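Tryptophan synthase alpha-subunit (PDB 1GEQ) cleaves indoleglycerol phosphate by a retro-aldol reaction into indole and glyceraldehyde 3-phosphate, the step that supplies indole for tryptophan synthesis. Local coordinates at residues A[42-47]-A[53-58]; A[48-53]-A[222-227]; A[38-43]-A[61-66]; A[67-72]-A[98-103]; A[20-25]-A[72-77]. All blocks are in the same frame, centred on the assembly; numbering follows the deposited sequence.

Contact 1: residues A[42-47]-A[53-58]; sequences SDPIAD and ESHYRA
Pro44 lies over one face of the His55 imidazole, its CB 4.0 Å from the ring centroid in a CH-pi contact, and on its other flank CD meets CE2 of the Tyr56 ring obliquely at 3.7 Å. The proline is thus wedged between two consecutive side chains of helix 49-60, where the loop that follows strand 35-38 of this TIM barrel folds back on the helix it leads into. That loop carries Asp47, one of the two proton acceptors of the active site. Pro44 is the centre of an inverse gamma turn and also starts a type I beta turn ending at Asp47. A chi1 of -80° sets the His55 ring beside its own backbone N. Both its nitrogens have partners: ND1 is hydrogen-bonded to the backbone N of Phe41, and NE2 shares a hydrogen bond with a water. A leucine in place of His55 would probably leave the Phe41 N-H without its acceptor and break the water link to Asp47. The carboxylate and imidazole planes are 44° apart. Asp47 OD1 is also hydrogen-bonded to the hydroxyl of Tyr88. The water donates to Asp47 OD1 at 2.7 Å and sits 2.9 Å from His55 NE2.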
# COMPACT_ATOMS: atom_id res chain seq x y z
N SER A 42 -4.80 9.55 12.74
CA SER A 42 -5.82 9.47 13.79
C SER A 42 -7.23 9.12 13.32
O SER A 42 -8.01 8.58 14.10
CB SER A 42 -5.84 10.78 14.59
OG SER A 42 -6.08 11.89 13.74
N ASP A 43 -7.55 9.41 12.07
CA ASP A 43 -8.89 9.09 11.56
C ASP A 43 -8.86 8.33 10.23
O ASP A 43 -9.26 8.88 9.21
CB ASP A 43 -9.72 10.36 11.40
CG ASP A 43 -10.13 10.97 12.73
OD1 ASP A 43 -11.09 10.46 13.35
OD2 ASP A 43 -9.49 11.95 13.16
N PRO A 44 -8.38 7.07 10.24
CA PRO A 44 -8.32 6.28 9.00
C PRO A 44 -9.72 5.83 8.57
O PRO A 44 -10.00 4.63 8.53
CB PRO A 44 -7.44 5.10 9.41
CG PRO A 44 -7.80 4.90 10.86
CD PRO A 44 -7.83 6.32 11.38
N ILE A 45 -10.57 6.78 8.22
CA ILE A 45 -11.95 6.49 7.83
C ILE A 45 -12.17 5.68 6.55
O ILE A 45 -13.29 5.25 6.29
CB ILE A 45 -12.78 7.78 7.69
CG1 ILE A 45 -12.29 8.58 6.47
CG2 ILE A 45 -12.66 8.62 8.96
CD1 ILE A 45 -13.25 9.66 6.02
N ALA A 46 -11.13 5.47 5.75
CA ALA A 46 -11.30 4.72 4.51
C ALA A 46 -10.80 3.29 4.65
O ALA A 46 -10.89 2.50 3.71
CB ALA A 46 -10.56 5.42 3.37
N ASP A 47 -10.28 2.94 5.82
CA ASP A 47 -9.75 1.60 6.04
C ASP A 47 -10.68 0.68 6.80
O ASP A 47 -11.61 1.13 7.48
CB ASP A 47 -8.42 1.67 6.79
CG ASP A 47 -7.26 2.05 5.89
OD1 ASP A 47 -6.76 3.19 6.02
OD2 ASP A 47 -6.87 1.21 5.06
N GLU A 53 -7.15 -0.37 13.53
CA GLU A 53 -6.56 -0.73 14.82
C GLU A 53 -5.04 -0.65 14.81
O GLU A 53 -4.43 -0.41 15.86
CB GLU A 53 -7.03 -2.13 15.24
CG GLU A 53 -8.52 -2.19 15.56
CD GLU A 53 -8.99 -3.58 15.95
OE1 GLU A 53 -10.16 -3.72 16.35
OE2 GLU A 53 -8.19 -4.54 15.87
N SER A 54 -4.42 -0.85 13.64
CA SER A 54 -2.96 -0.79 13.55
C SER A 54 -2.52 0.67 13.61
O SER A 54 -1.50 0.98 14.23
CB SER A 54 -2.46 -1.44 12.26
OG SER A 54 -2.88 -0.71 11.12
N HIS A 55 -3.29 1.55 12.98
CA HIS A 55 -2.97 2.97 13.01
C HIS A 55 -3.01 3.44 14.47
O HIS A 55 -2.16 4.20 14.92
CB HIS A 55 -3.99 3.79 12.21
CG HIS A 55 -3.76 3.78 10.73
ND1 HIS A 55 -3.69 4.93 9.98
CD2 HIS A 55 -3.63 2.76 9.85
CE1 HIS A 55 -3.52 4.62 8.71
NE2 HIS A 55 -3.48 3.31 8.60
N TYR A 56 -4.04 3.00 15.19
CA TYR A 56 -4.21 3.36 16.60
C TYR A 56 -3.05 2.86 17.46
O TYR A 56 -2.54 3.59 18.31
CB TYR A 56 -5.54 2.79 17.10
CG TYR A 56 -6.74 3.25 16.29
CD1 TYR A 56 -7.93 2.52 16.30
CD2 TYR A 56 -6.67 4.40 15.50
CE1 TYR A 56 -9.02 2.92 15.53
CE2 TYR A 56 -7.76 4.81 14.73
CZ TYR A 56 -8.93 4.07 14.76
OH TYR A 56 -10.00 4.48 13.99
N ARG A 57 -2.63 1.62 17.24
CA ARG A 57 -1.51 1.07 18.00
C ARG A 57 -0.26 1.90 17.78
O ARG A 57 0.38 2.34 18.74
CB ARG A 57 -1.22 -0.38 17.58
CG ARG A 57 -2.22 -1.41 18.08
CD ARG A 57 -1.63 -2.82 17.97
NE ARG A 57 -1.41 -3.22 16.59
CZ ARG A 57 -2.34 -3.76 15.81
NH1 ARG A 57 -3.56 -3.97 16.28
NH2 ARG A 57 -2.06 -4.08 14.55
N ALA A 58 0.08 2.13 16.51
CA ALA A 58 1.26 2.91 16.16
C ALA A 58 1.27 4.28 16.80
O ALA A 58 2.29 4.72 17.33
CB ALA A 58 1.38 3.04 14.64
O HOH W 1 -4.05 2.93 5.75

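Contact 2: residues A[48-53]-A[222-227]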
# COMPACT_ATOMS: atom_id res chain seq x y z
N GLY A 48 -10.42 -0.62 6.68
CA GLY A 48 -11.20 -1.61 7.39
C GLY A 48 -10.75 -1.64 8.84
O GLY A 48 -9.72 -1.05 9.19
N LYS A 49 -11.51 -2.33 9.69
CA LYS A 49 -11.21 -2.39 11.12
C LYS A 49 -9.79 -2.84 11.48
O LYS A 49 -9.13 -2.20 12.29
CB LYS A 49 -12.24 -3.27 11.82
CG LYS A 49 -11.93 -3.60 13.29
CD LYS A 49 -13.20 -4.01 14.04
CE LYS A 49 -12.93 -5.10 15.08
NZ LYS A 49 -12.84 -6.46 14.46
N THR A 50 -9.34 -3.93 10.89
CA THR A 50 -8.01 -4.44 11.19
C THR A 50 -6.94 -3.38 10.98
O THR A 50 -6.09 -3.17 11.86
CB THR A 50 -7.70 -5.70 10.35
OG1 THR A 50 -8.68 -6.70 10.62
CG2 THR A 50 -6.31 -6.25 10.69
N ILE A 51 -6.98 -2.69 9.85
CA ILE A 51 -6.00 -1.65 9.57
C ILE A 51 -6.17 -0.44 10.49
O ILE A 51 -5.18 0.14 10.95
CB ILE A 51 -6.06 -1.20 8.08
CG1 ILE A 51 -5.79 -2.40 7.17
CG2 ILE A 51 -5.03 -0.12 7.79
CD1 ILE A 51 -4.40 -2.99 7.36
N GLN A 52 -7.41 -0.04 10.76
CA GLN A 52 -7.65 1.10 11.65
C GLN A 52 -6.99 0.84 13.01
O GLN A 52 -6.35 1.72 13.58
CB GLN A 52 -9.16 1.33 11.84
CG GLN A 52 -9.93 1.75 10.57
CD GLN A 52 -11.42 1.97 10.84
OE1 GLN A 52 -12.17 2.36 9.95
NE2 GLN A 52 -11.83 1.72 12.07
N GLU A 53 -7.15 -0.37 13.53
CA GLU A 53 -6.56 -0.73 14.82
C GLU A 53 -5.04 -0.65 14.81
O GLU A 53 -4.43 -0.41 15.86
CB GLU A 53 -7.03 -2.13 15.24
CG GLU A 53 -8.52 -2.19 15.56
CD GLU A 53 -8.99 -3.58 15.95
OE1 GLU A 53 -10.16 -3.72 16.35
OE2 GLU A 53 -8.19 -4.54 15.87
N ALA A 222 -4.30 -9.45 6.55
CA ALA A 222 -3.88 -10.78 6.99
C ALA A 222 -2.55 -10.72 7.73
O ALA A 222 -2.27 -11.55 8.59
CB ALA A 222 -3.79 -11.74 5.81
N LEU A 223 -1.72 -9.73 7.40
CA LEU A 223 -0.43 -9.60 8.05
C LEU A 223 -0.52 -8.73 9.30
O LEU A 223 0.04 -9.07 10.35
CB LEU A 223 0.60 -8.99 7.09
CG LEU A 223 0.86 -9.74 5.78
CD1 LEU A 223 1.84 -8.93 4.93
CD2 LEU A 223 1.41 -11.11 6.07
N VAL A 224 -1.20 -7.60 9.19
CA VAL A 224 -1.32 -6.70 10.32
C VAL A 224 -2.06 -7.37 11.49
O VAL A 224 -1.81 -7.04 12.64
CB VAL A 224 -2.04 -5.39 9.92
CG1 VAL A 224 -1.23 -4.67 8.84
CG2 VAL A 224 -3.42 -5.69 9.41
N LYS A 225 -2.95 -8.31 11.18
CA LYS A 225 -3.68 -9.02 12.23
C LYS A 225 -2.69 -9.83 13.07
O LYS A 225 -2.82 -9.94 14.28
CB LYS A 225 -4.71 -9.97 11.61
CG LYS A 225 -5.14 -11.08 12.56
CD LYS A 225 -6.09 -12.05 11.87
CE LYS A 225 -6.24 -13.33 12.68
NZ LYS A 225 -4.94 -14.08 12.76
N ILE A 226 -1.69 -10.41 12.40
CA ILE A 226 -0.67 -11.19 13.08
C ILE A 226 0.16 -10.27 13.96
O ILE A 226 0.45 -10.59 15.11
CB ILE A 226 0.23 -11.92 12.06
CG1 ILE A 226 -0.62 -12.94 11.27
CG2 ILE A 226 1.39 -12.63 12.76
CD1 ILE A 226 0.14 -13.68 10.19
N ILE A 227 0.52 -9.11 13.42
CA ILE A 227 1.31 -8.16 14.19
C ILE A 227 0.58 -7.69 15.44
O ILE A 227 1.17 -7.59 16.52
CB ILE A 227 1.71 -6.95 13.32
CG1 ILE A 227 2.68 -7.42 12.22
CG2 ILE A 227 2.34 -5.85 14.18
CD1 ILE A 227 3.10 -6.34 11.24
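Val224 is central to this contact: its CG2 methyl meets both Thr50 and Ile51, neighbours on the first turn of helix 49-60. Thr50 comes in from one side with CG2, the methyl branch, modelled 3.2 Å from Val224 CG2; so short an approach of two carbons is strained or slightly misplaced, and its exact value is doubtful. A chi1 of -59° puts Thr50 OG1 beside the backbone N and leaves CG2 opposite that N, aimed at the facing helix. The same methyl lies 4.0 Å from the backbone N of Lys225, whose own chain leads away. From Ile51 it is the far end that arrives: CD1 comes to 3.5 Å from Val224 CG2 and 3.9 Å from Val224 CG1, so it bears on both valine methyls, the two side chains crossing at about a right angle. No hydrogen bond spans the gap; the contact is purely van der Waals. The short helical segments pass 9.2 Å apart at an angle of 47°, with Gly48 as the N-cap of the first. Deeper in, Ile51 and Val224 both rest on Tyr10 of strand 6-12. The first strand of the barrel therefore floors the seam between helix 49-60, which follows the second strand, and helix 221-230, which follows the eighth.

Contact 3: residues A[38-43]-A[61-66]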
# COMPACT_ATOMS: atom_id res chain seq x y z
N GLY A 38 2.35 2.04 5.30
CA GLY A 38 1.34 3.01 5.70
C GLY A 38 1.72 3.94 6.84
O GLY A 38 2.28 3.51 7.85
N ILE A 39 1.42 5.21 6.65
CA ILE A 39 1.69 6.24 7.64
C ILE A 39 0.45 6.38 8.52
O ILE A 39 -0.63 6.72 8.02
CB ILE A 39 1.99 7.59 6.98
CG1 ILE A 39 3.29 7.50 6.18
CG2 ILE A 39 2.07 8.69 8.04
CD1 ILE A 39 3.65 8.78 5.46
N PRO A 40 0.59 6.12 9.82
CA PRO A 40 -0.49 6.21 10.82
C PRO A 40 -1.21 7.54 10.79
O PRO A 40 -0.60 8.59 10.65
CB PRO A 40 0.25 5.99 12.14
CG PRO A 40 1.41 5.14 11.76
CD PRO A 40 1.87 5.75 10.46
N PHE A 41 -2.53 7.48 10.96
CA PHE A 41 -3.36 8.68 10.98
C PHE A 41 -4.46 8.49 12.01
O PHE A 41 -4.99 7.39 12.16
CB PHE A 41 -3.96 8.93 9.60
CG PHE A 41 -4.78 10.18 9.52
CD1 PHE A 41 -4.25 11.40 9.94
CD2 PHE A 41 -6.08 10.14 9.04
CE1 PHE A 41 -5.01 12.56 9.89
CE2 PHE A 41 -6.86 11.30 8.98
CZ PHE A 41 -6.31 12.52 9.41
N SER A 42 -4.80 9.55 12.74
CA SER A 42 -5.82 9.47 13.79
C SER A 42 -7.23 9.12 13.32
O SER A 42 -8.01 8.58 14.10
CB SER A 42 -5.84 10.78 14.59
OG SER A 42 -6.08 11.89 13.74
N ASP A 43 -7.55 9.41 12.07
CA ASP A 43 -8.89 9.09 11.56
C ASP A 43 -8.86 8.33 10.23
O ASP A 43 -9.26 8.88 9.21
CB ASP A 43 -9.72 10.36 11.40
CG ASP A 43 -10.13 10.97 12.73
OD1 ASP A 43 -11.09 10.46 13.35
OD2 ASP A 43 -9.49 11.95 13.16
N ASN A 61 1.78 4.06 20.58
CA ASN A 61 3.17 3.78 20.93
C ASN A 61 4.07 4.97 20.64
O ASN A 61 5.29 4.89 20.79
CB ASN A 61 3.65 2.53 20.19
CG ASN A 61 2.95 1.26 20.67
OD1 ASN A 61 3.17 0.17 20.13
ND2 ASN A 61 2.11 1.39 21.69
N GLY A 62 3.47 6.08 20.22
CA GLY A 62 4.23 7.29 19.95
C GLY A 62 4.97 7.40 18.63
O GLY A 62 6.15 7.77 18.61
N PHE A 63 4.30 7.09 17.53
CA PHE A 63 4.95 7.19 16.23
C PHE A 63 5.05 8.63 15.76
O PHE A 63 4.18 9.45 16.03
CB PHE A 63 4.18 6.36 15.19
CG PHE A 63 4.67 6.55 13.79
CD1 PHE A 63 4.06 7.48 12.94
CD2 PHE A 63 5.77 5.84 13.32
CE1 PHE A 63 4.54 7.68 11.65
CE2 PHE A 63 6.25 6.05 12.03
CZ PHE A 63 5.63 6.97 11.20
N LYS A 64 6.14 8.94 15.06
CA LYS A 64 6.38 10.28 14.54
C LYS A 64 6.51 10.20 13.03
O LYS A 64 7.16 9.30 12.51
CB LYS A 64 7.65 10.86 15.17
CG LYS A 64 7.39 11.97 16.17
CD LYS A 64 6.24 11.63 17.10
CE LYS A 64 5.82 12.84 17.93
NZ LYS A 64 4.44 12.70 18.46
N LEU A 65 5.89 11.15 12.34
CA LEU A 65 5.91 11.19 10.88
C LEU A 65 7.26 10.88 10.25
O LEU A 65 7.36 10.01 9.39
CB LEU A 65 5.44 12.56 10.37
CG LEU A 65 5.42 12.68 8.84
CD1 LEU A 65 4.27 11.86 8.28
CD2 LEU A 65 5.27 14.14 8.43
N ARG A 66 8.28 11.61 10.67
CA ARG A 66 9.63 11.44 10.13
C ARG A 66 10.21 10.05 10.33
O ARG A 66 11.10 9.63 9.59
CB ARG A 66 10.56 12.50 10.73
CG ARG A 66 10.08 13.93 10.49
CD ARG A 66 11.08 14.75 9.66
NE ARG A 66 10.46 15.35 8.48
CZ ARG A 66 9.42 16.18 8.51
NH1 ARG A 66 8.87 16.52 9.67
NH2 ARG A 66 8.92 16.66 7.38
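Pro40 and Phe63 face each other with CA atoms 7.7 Å apart, as do Ile39 and Leu65 at 7.3 Å, so the chain leaving strand 35-38 runs beside the link into helix 65-76. Gly62 makes the turn into that link: its positive phi closes helix 49-60 in a Schellman motif. The next residue, Phe63, places its ring against the proline. Pro40 lies over one face of it, CG 4.1 Å from the ring centroid and 27° off the normal, while Pro40 CD approaches CE1 of Phe63 to 3.5 Å. With CG anti to the backbone N (chi1 172°), the phenyl group is carried across to the proline. Beside this pair Ile39 uses its CG2 branch, which touches CD1 of Leu65 at 3.9 Å and reaches the Phe63 ring more loosely and obliquely. All of it is apolar, with no hydrogen bond between the two segments. Pro40 also packs on Ala58 and Leu59 of helix 49-60, and Ile39 and Leu65 share Phe100 of helix 97-107. This is packing of a beta-alpha-beta unit in the TIM barrel, where the loop beyond the second strand is held against the start of helix 65-76, the helix that leads to strand 83-87.

Contact 4: residues A[67-72]-A[98-103]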
# COMPACT_ATOMS: atom_id res chain seq x y z
N GLU A 67 9.71 9.31 11.32
CA GLU A 67 10.21 7.96 11.56
C GLU A 67 9.92 7.07 10.36
O GLU A 67 10.61 6.07 10.14
CB GLU A 67 9.59 7.38 12.83
CG GLU A 67 10.23 7.93 14.10
CD GLU A 67 9.50 7.50 15.36
OE1 GLU A 67 9.90 7.94 16.45
OE2 GLU A 67 8.51 6.73 15.25
N ALA A 68 8.91 7.44 9.58
CA ALA A 68 8.57 6.67 8.40
C ALA A 68 9.74 6.76 7.43
O ALA A 68 10.14 5.77 6.83
CB ALA A 68 7.31 7.25 7.75
N PHE A 69 10.30 7.96 7.30
CA PHE A 69 11.43 8.17 6.41
C PHE A 69 12.66 7.43 6.90
O PHE A 69 13.51 7.04 6.11
CB PHE A 69 11.72 9.66 6.25
CG PHE A 69 10.58 10.45 5.65
CD1 PHE A 69 9.97 10.02 4.48
CD2 PHE A 69 10.14 11.63 6.25
CE1 PHE A 69 8.93 10.76 3.90
CE2 PHE A 69 9.10 12.37 5.68
CZ PHE A 69 8.49 11.94 4.50
N TRP A 70 12.76 7.24 8.22
CA TRP A 70 13.89 6.54 8.82
C TRP A 70 13.83 5.07 8.41
O TRP A 70 14.83 4.47 8.05
CB TRP A 70 13.83 6.65 10.34
CG TRP A 70 14.88 5.83 11.05
CD1 TRP A 70 16.15 6.22 11.38
CD2 TRP A 70 14.76 4.47 11.49
NE1 TRP A 70 16.82 5.19 12.00
CE2 TRP A 70 15.98 4.10 12.08
CE3 TRP A 70 13.72 3.53 11.44
CZ2 TRP A 70 16.21 2.83 12.61
CZ3 TRP A 70 13.94 2.26 11.97
CH2 TRP A 70 15.18 1.92 12.55
N ILE A 71 12.63 4.50 8.51
CA ILE A 71 12.41 3.11 8.16
C ILE A 71 12.84 2.82 6.73
O ILE A 71 13.58 1.88 6.47
CB ILE A 71 10.91 2.74 8.33
CG1 ILE A 71 10.54 2.74 9.81
CG2 ILE A 71 10.63 1.38 7.71
CD1 ILE A 71 9.07 2.51 10.09
N VAL A 72 12.37 3.65 5.80
CA VAL A 72 12.71 3.49 4.39
C VAL A 72 14.20 3.67 4.15
O VAL A 72 14.82 2.91 3.40
CB VAL A 72 11.94 4.50 3.51
CG1 VAL A 72 12.43 4.42 2.07
CG2 VAL A 72 10.45 4.21 3.58
N ARG A 98 5.08 19.67 -1.63
CA ARG A 98 6.42 19.68 -2.20
C ARG A 98 7.46 19.21 -1.19
O ARG A 98 8.25 18.31 -1.48
CB ARG A 98 6.78 21.07 -2.71
CG ARG A 98 8.07 21.11 -3.50
CD ARG A 98 7.96 22.10 -4.65
NE ARG A 98 8.37 21.49 -5.90
CZ ARG A 98 7.71 21.63 -7.05
NH1 ARG A 98 6.61 22.37 -7.10
NH2 ARG A 98 8.14 21.02 -8.14
N ASN A 99 7.46 19.81 0.00
CA ASN A 99 8.40 19.42 1.05
C ASN A 99 8.33 17.92 1.32
O ASN A 99 9.34 17.24 1.40
CB ASN A 99 8.11 20.15 2.36
CG ASN A 99 8.42 21.63 2.31
OD1 ASN A 99 9.06 22.11 1.37
ND2 ASN A 99 7.99 22.36 3.33
N PHE A 100 7.10 17.43 1.47
CA PHE A 100 6.88 16.02 1.76
C PHE A 100 7.43 15.11 0.67
O PHE A 100 8.27 14.25 0.93
CB PHE A 100 5.38 15.75 1.94
CG PHE A 100 5.07 14.41 2.55
CD1 PHE A 100 4.70 14.31 3.89
CD2 PHE A 100 5.18 13.24 1.80
CE1 PHE A 100 4.44 13.07 4.48
CE2 PHE A 100 4.92 11.99 2.38
CZ PHE A 100 4.55 11.91 3.72
N LEU A 101 6.95 15.31 -0.55
CA LEU A 101 7.40 14.50 -1.68
C LEU A 101 8.92 14.51 -1.84
O LEU A 101 9.52 13.48 -2.15
CB LEU A 101 6.72 14.99 -2.97
CG LEU A 101 5.19 14.86 -2.98
CD1 LEU A 101 4.64 15.30 -4.34
CD2 LEU A 101 4.79 13.43 -2.69
N ALA A 102 9.53 15.67 -1.63
CA ALA A 102 10.98 15.81 -1.75
C ALA A 102 11.74 14.94 -0.75
O ALA A 102 12.66 14.21 -1.12
CB ALA A 102 11.37 17.27 -1.57
N GLU A 103 11.36 15.04 0.52
CA GLU A 103 12.02 14.26 1.56
C GLU A 103 11.73 12.77 1.36
O GLU A 103 12.57 11.92 1.64
CB GLU A 103 11.54 14.71 2.94
CG GLU A 103 12.38 14.18 4.10
CD GLU A 103 11.97 14.78 5.44
OE1 GLU A 103 12.66 14.51 6.45
OE2 GLU A 103 10.97 15.52 5.48
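Phe69 presents its edge to the face of Phe100, and Glu103 lies across one face of the Phe69 ring. The two aromatic planes are inclined at 63° with centroids 5.5 Å apart, an edge-to-face pair whose closest atoms are Phe69 CZ and Phe100 CZ at 4.0 Å. The pair joins helix 65-76 to helix 97-107, adjacent in the outer helical layer of the TIM barrel. Glu103 approaches differently: a chi1 of -167° points CG away from its own backbone N, and the chain continues extended beyond it, which lays the side chain over the CD2-CE2 side of the ring. CG is 4.2 Å from the Phe69 centroid, a CH-pi contact, and the carboxylate beyond it is tilted by 26° from the ring plane. The acid end is held by a salt bridge from OE2 to Arg66, at the start of helix 65-76. Cutting Glu103 back to an alanine is likely to leave the Arg66 guanidinium without this carboxylate and to take away the cover on that side of the Phe69 ring. Phe69 is packed further by Ala104 and Ser107 of helix 97-107, and Phe100 by Ile39 after the second strand. Next to its charged partner, Glu103 OE2 also passes within 3.7 Å of Phe69 CE2.

Contact 5: residues A[20-25]-A[72-77]; sequences STLNFL and VKEFRR
Leu22 sets its two methyls on consecutive residues of the facing helix: CD2 against CB of Glu74 at 3.5 Å, and CD1 against Phe75, 4.0 Å from its CB and 3.8 Å from its backbone N. One turn on, Leu25 uses CB rather than its tip, meeting the Phe75 ring obliquely. These are neighbouring helices of the TIM barrel's outer layer, 18-28 and 65-76, whose short segments run 10.0 Å apart at 36°. No hydrogen bond crosses between them. Leu22 reaches over because its chi1 of 179° extends the fork across to the other helix; Phe75 has the same first torsion, which lays its ring alongside Leu25. Glu74 gives its aliphatic root to the leucine, while its chain bends at chi2 and the carboxylate turns to Arg77; Arg77 NE gives Glu74 OE1 a weak hydrogen bond of 3.3 Å within a salt bridge, though the arginine is poorly ordered. Further out, Trp70 flanks Leu22 and Ile71 flanks Leu25, extending the same helix seam. Beneath it, Leu25 and Phe75 both rest on Ile35 of strand 35-38, so the second strand underlies the join. The Phe75 ring also touches backbone, its CE1 lying 3.9 Å from the carbonyl O of Leu25.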
# COMPACT_ATOMS: atom_id res chain seq x y z
N SER A 20 10.64 -2.60 14.83
CA SER A 20 9.98 -3.84 14.46
C SER A 20 9.54 -3.77 13.00
O SER A 20 9.67 -4.74 12.26
CB SER A 20 8.79 -4.11 15.37
OG SER A 20 9.22 -4.36 16.70
N THR A 21 9.02 -2.61 12.59
CA THR A 21 8.58 -2.42 11.21
C THR A 21 9.72 -2.76 10.27
O THR A 21 9.55 -3.53 9.33
CB THR A 21 8.13 -0.96 10.95
OG1 THR A 21 7.05 -0.62 11.84
CG2 THR A 21 7.65 -0.80 9.51
N LEU A 22 10.89 -2.17 10.51
CA LEU A 22 12.07 -2.43 9.69
C LEU A 22 12.36 -3.93 9.67
O LEU A 22 12.59 -4.51 8.61
CB LEU A 22 13.28 -1.66 10.23
CG LEU A 22 14.61 -1.84 9.50
CD1 LEU A 22 14.44 -1.55 8.01
CD2 LEU A 22 15.66 -0.90 10.11
N ASN A 23 12.35 -4.56 10.85
CA ASN A 23 12.60 -5.99 10.95
C ASN A 23 11.61 -6.78 10.12
O ASN A 23 11.97 -7.77 9.47
CB ASN A 23 12.52 -6.45 12.41
CG ASN A 23 13.71 -6.02 13.24
OD1 ASN A 23 14.69 -5.49 12.71
ND2 ASN A 23 13.64 -6.25 14.54
N PHE A 24 10.34 -6.37 10.13
CA PHE A 24 9.33 -7.07 9.36
C PHE A 24 9.62 -6.94 7.87
O PHE A 24 9.54 -7.92 7.13
CB PHE A 24 7.93 -6.51 9.65
CG PHE A 24 7.49 -6.64 11.09
CD1 PHE A 24 7.97 -7.68 11.90
CD2 PHE A 24 6.56 -5.76 11.63
CE1 PHE A 24 7.52 -7.83 13.21
CE2 PHE A 24 6.10 -5.91 12.94
CZ PHE A 24 6.59 -6.94 13.74
N LEU A 25 9.95 -5.73 7.42
CA LEU A 25 10.24 -5.48 6.01
C LEU A 25 11.39 -6.34 5.50
O LEU A 25 11.31 -6.95 4.43
CB LEU A 25 10.55 -4.00 5.79
CG LEU A 25 9.41 -3.00 5.99
CD1 LEU A 25 9.92 -1.59 5.74
CD2 LEU A 25 8.26 -3.33 5.05
N VAL A 72 12.37 3.65 5.80
CA VAL A 72 12.71 3.49 4.39
C VAL A 72 14.20 3.67 4.15
O VAL A 72 14.82 2.91 3.40
CB VAL A 72 11.94 4.50 3.51
CG1 VAL A 72 12.43 4.42 2.07
CG2 VAL A 72 10.45 4.21 3.58
N LYS A 73 14.78 4.69 4.78
CA LYS A 73 16.21 4.95 4.61
C LYS A 73 17.00 3.72 5.03
O LYS A 73 17.86 3.25 4.28
CB LYS A 73 16.62 6.15 5.47
CG LYS A 73 17.94 6.75 5.06
CD LYS A 73 18.52 7.61 6.17
CE LYS A 73 18.94 6.75 7.36
NZ LYS A 73 18.22 7.12 8.61
N GLU A 74 16.71 3.19 6.21
CA GLU A 74 17.40 2.01 6.71
C GLU A 74 17.18 0.80 5.83
O GLU A 74 18.09 0.01 5.60
CB GLU A 74 16.94 1.69 8.14
CG GLU A 74 17.60 2.58 9.17
CD GLU A 74 19.09 2.35 9.23
OE1 GLU A 74 19.84 3.35 9.33
OE2 GLU A 74 19.51 1.18 9.18
N PHE A 75 15.96 0.65 5.34
CA PHE A 75 15.62 -0.46 4.47
C PHE A 75 16.42 -0.36 3.17
O PHE A 75 16.88 -1.37 2.64
CB PHE A 75 14.13 -0.44 4.16
CG PHE A 75 13.68 -1.56 3.27
CD1 PHE A 75 13.61 -2.87 3.75
CD2 PHE A 75 13.32 -1.31 1.95
CE1 PHE A 75 13.19 -3.91 2.91
CE2 PHE A 75 12.90 -2.34 1.11
CZ PHE A 75 12.83 -3.64 1.60
N ARG A 76 16.56 0.86 2.66
CA ARG A 76 17.28 1.11 1.42
C ARG A 76 18.74 0.66 1.49
O ARG A 76 19.37 0.43 0.46
CB ARG A 76 17.19 2.59 1.06
CG ARG A 76 15.90 2.96 0.34
CD ARG A 76 15.87 2.29 -1.03
NE ARG A 76 14.57 2.42 -1.68
CZ ARG A 76 13.79 1.39 -2.00
NH1 ARG A 76 14.18 0.15 -1.73
NH2 ARG A 76 12.63 1.59 -2.61
N ARG A 77 19.27 0.54 2.71
CA ARG A 77 20.64 0.10 2.89
C ARG A 77 20.78 -1.38 2.56
O ARG A 77 21.88 -1.86 2.30
CB ARG A 77 21.10 0.32 4.33
CG ARG A 77 21.82 1.62 4.59
CD ARG A 77 22.23 1.70 6.05
NE ARG A 77 21.76 2.93 6.66
CZ ARG A 77 22.24 4.14 6.38
NH1 ARG A 77 23.22 4.27 5.50
NH2 ARG A 77 21.74 5.21 6.98

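Contacts 3, 4 and 5 are largely buried and all use helix 65-76: its lead-in packs on the loop after strand 35-38, its middle on helix 97-107, its end on helix 18-28. Contacts 1 and 2 share helix 49-60 and are only partly buried. Chemistry follows place. Contact 1, which holds the active-site carboxylate of Asp47, bridges its segments through a water; contacts 2 and 5 rest on aliphatic touching and a phenyl flank, contacts 1 and 3 set a proline over a ring, and contact 4 adds an edge-to-face pair. Direct bonds tie the set together: His55 to the Phe41 backbone between contacts 1 and 3, and Arg66 to Glu103 between contacts 3 and 4. Contacts 2 and 5 meet more lightly, Ile227 on Phe24.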